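Urea carboxylase (Thermus thermophilus, PDB 3OEP) is of unknown function but is a homologue of KipI and KipA with cyclophilin-like domains, and may bind ATP, its assignment as an allophanate hydrolase being incorrect. Local coordinates at residues A132-R137 / A153-G158. Sequence-based numbering, arbitrary orientation.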
loop_
_atom_site.group_PDB
_atom_site.type_symbol
_atom_site.label_atom_id
_atom_site.label_comp_id
_atom_site.label_asym_id
_atom_site.label_seq_id
_atom_site.Cartn_x
_atom_site.Cartn_y
_atom_site.Cartn_z
ATOM N N ALA A 132 -22.134 -21.468 -15.903
ATOM C CA ALA A 132 -21.422 -22.662 -16.370
ATOM C C ALA A 132 -19.902 -22.566 -16.250
ATOM O O ALA A 132 -19.228 -23.589 -16.269
ATOM C CB ALA A 132 -21.810 -22.983 -17.819
ATOM N N LEU A 133 -19.370 -21.346 -16.126
ATOM C CA LEU A 133 -17.923 -21.125 -16.041
ATOM C C LEU A 133 -17.446 -20.846 -14.610
ATOM O O LEU A 133 -16.268 -20.587 -14.381
ATOM C CB LEU A 133 -17.519 -19.990 -16.989
ATOM C CG LEU A 133 -16.034 -19.650 -17.147
ATOM C CD1 LEU A 133 -15.185 -20.890 -17.439
ATOM C CD2 LEU A 133 -15.847 -18.593 -18.242
ATOM N N ARG A 134 -18.348 -20.940 -13.635
ATOM C CA ARG A 134 -17.980 -20.644 -12.248
ATOM C C ARG A 134 -17.291 -21.824 -11.574
ATOM O O ARG A 134 -17.863 -22.909 -11.462
ATOM C CB ARG A 134 -19.213 -20.222 -11.448
ATOM C CG ARG A 134 -19.817 -18.948 -11.977
ATOM C CD ARG A 134 -21.004 -18.480 -11.168
ATOM N NE ARG A 134 -21.698 -17.407 -11.869
ATOM C CZ ARG A 134 -22.861 -16.882 -11.502
ATOM N NH1 ARG A 134 -23.488 -17.318 -10.409
ATOM N NH2 ARG A 134 -23.400 -15.913 -12.235
ATOM N N LEU A 135 -16.061 -21.611 -11.121
ATOM C CA LEU A 135 -15.379 -22.633 -10.341
ATOM C C LEU A 135 -14.444 -22.003 -9.319
ATOM O O LEU A 135 -13.966 -20.882 -9.520
ATOM C CB LEU A 135 -14.643 -23.627 -11.244
ATOM C CG LEU A 135 -13.210 -23.341 -11.659
ATOM C CD1 LEU A 135 -12.606 -24.539 -12.408
ATOM C CD2 LEU A 135 -13.177 -22.081 -12.512
ATOM N N PRO A 136 -14.188 -22.720 -8.215
ATOM C CA PRO A 136 -13.408 -22.141 -7.134
ATOM C C PRO A 136 -11.960 -21.862 -7.515
ATOM O O PRO A 136 -11.412 -22.478 -8.435
ATOM C CB PRO A 136 -13.467 -23.214 -6.032
ATOM C CG PRO A 136 -14.601 -24.068 -6.365
ATOM C CD PRO A 136 -14.728 -24.044 -7.852
ATOM N N ARG A 137 -11.354 -20.935 -6.786
ATOM C CA ARG A 137 -9.935 -20.672 -6.915
ATOM C C ARG A 137 -9.122 -21.893 -6.485
ATOM O O ARG A 137 -9.651 -22.836 -5.886
ATOM C CB ARG A 137 -9.546 -19.426 -6.109
ATOM C CG ARG A 137 -9.670 -19.533 -4.598
ATOM C CD ARG A 137 -9.360 -18.180 -3.954
ATOM N NE ARG A 137 -8.901 -18.310 -2.570
ATOM C CZ ARG A 137 -9.689 -18.337 -1.493
ATOM N NH1 ARG A 137 -11.013 -18.249 -1.601
ATOM N NH2 ARG A 137 -9.143 -18.462 -0.287
ATOM N N ALA A 153 -12.487 -16.909 -10.964
ATOM C CA ALA A 153 -12.757 -17.605 -9.718
ATOM C C ALA A 153 -14.187 -17.285 -9.330
ATOM O O ALA A 153 -14.544 -16.120 -9.133
ATOM C CB ALA A 153 -11.790 -17.181 -8.635
ATOM N N GLY A 154 -15.003 -18.329 -9.245
ATOM C CA GLY A 154 -16.426 -18.188 -8.983
ATOM C C GLY A 154 -17.086 -17.242 -9.971
ATOM O O GLY A 154 -16.884 -17.352 -11.179
ATOM N N VAL A 155 -17.859 -16.293 -9.446
ATOM C CA VAL A 155 -18.600 -15.334 -10.274
ATOM C C VAL A 155 -17.721 -14.201 -10.833
ATOM O O VAL A 155 -18.207 -13.348 -11.583
ATOM C CB VAL A 155 -19.790 -14.737 -9.468
ATOM C CG1 VAL A 155 -19.290 -13.747 -8.428
ATOM C CG2 VAL A 155 -20.827 -14.094 -10.394
ATOM N N GLN A 156 -16.436 -14.194 -10.483
ATOM C CA GLN A 156 -15.553 -13.091 -10.857
ATOM C C GLN A 156 -14.503 -13.459 -11.894
ATOM O O GLN A 156 -14.032 -14.597 -11.956
ATOM C CB GLN A 156 -14.841 -12.547 -9.624
ATOM C CG GLN A 156 -15.773 -12.013 -8.564
ATOM C CD GLN A 156 -15.018 -11.266 -7.496
ATOM O OE1 GLN A 156 -14.924 -10.046 -7.547
ATOM N NE2 GLN A 156 -14.438 -11.994 -6.547
ATOM N N THR A 157 -14.140 -12.474 -12.708
ATOM C CA THR A 157 -12.987 -12.589 -13.580
ATOM C C THR A 157 -12.118 -11.356 -13.349
ATOM O O THR A 157 -12.593 -10.324 -12.874
ATOM C CB THR A 157 -13.395 -12.782 -15.072
ATOM O OG1 THR A 157 -12.232 -13.045 -15.874
ATOM C CG2 THR A 157 -14.125 -11.565 -15.619
ATOM N N GLY A 158 -10.834 -11.477 -13.643
ATOM C CA GLY A 158 -9.906 -10.391 -13.385
ATOM C C GLY A 158 -8.720 -10.419 -14.319
ATOM O O GLY A 158 -8.505 -11.399 -15.044
HETATM O O HOH W 1 -14.917 -19.087 -12.300
#
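Ala-153 ends strand 149-153 and opens a type II' beta turn that runs to Gln-156. The turn joins two antiparallel neighbours, strands 149-153 and 156-159, as a beta hairpin. The hairpin belongs to a seven-stranded mixed sheet in the carboxyltransferase subdomain C and D region, of the cyclophilin-like clan, which holds both segments. Residues 132-137, from the loop between strands 124-127 and 144-145, lie across the turn. Ala-153 CB lies 4.1 Å from CB of Arg-137, whose guanidinium leads away to a salt bridge with Glu-434. Ala-153 CA makes a CA-H...O contact of 3.5 Å with Leu-135 O. The same carbonyl accepts the one direct hydrogen bond of the contact, from Gly-154 N at 2.8 Å. The bond is almost straight at hydrogen (178°), but the donor sits above the carbonyl plane. Gly-154 takes the positive phi (54°) of the turn's first corner. Its O lies 3.4 Å from CG of Arg-134. A water lies 2.9 Å from Gly-154 O, is also within hydrogen-bonding distance of Leu-133 O, and accepts from Leu-135 N, so it bridges turn and loop. Val-155 runs alongside Arg-134, both side chains pointing the same way. Its CG2, anti to the backbone N, sits over one guanidinium face, off toward the rim and 3.6 Å from Arg-134 CZ. Arg-134 is extended from CG to NE, and NE is hydrogen-bonded to Val-129 O. An alanine at Arg-134 would remove the guanidinium and its bond to Val-129 O, and would probably leave this side of Val-155 less covered and the loop less firmly held. One direct main-chain bond and one water thus hold the turn to the loop, and Arg-134 adds van der Waals contact against Gly-154 O and the Val-155 methyl.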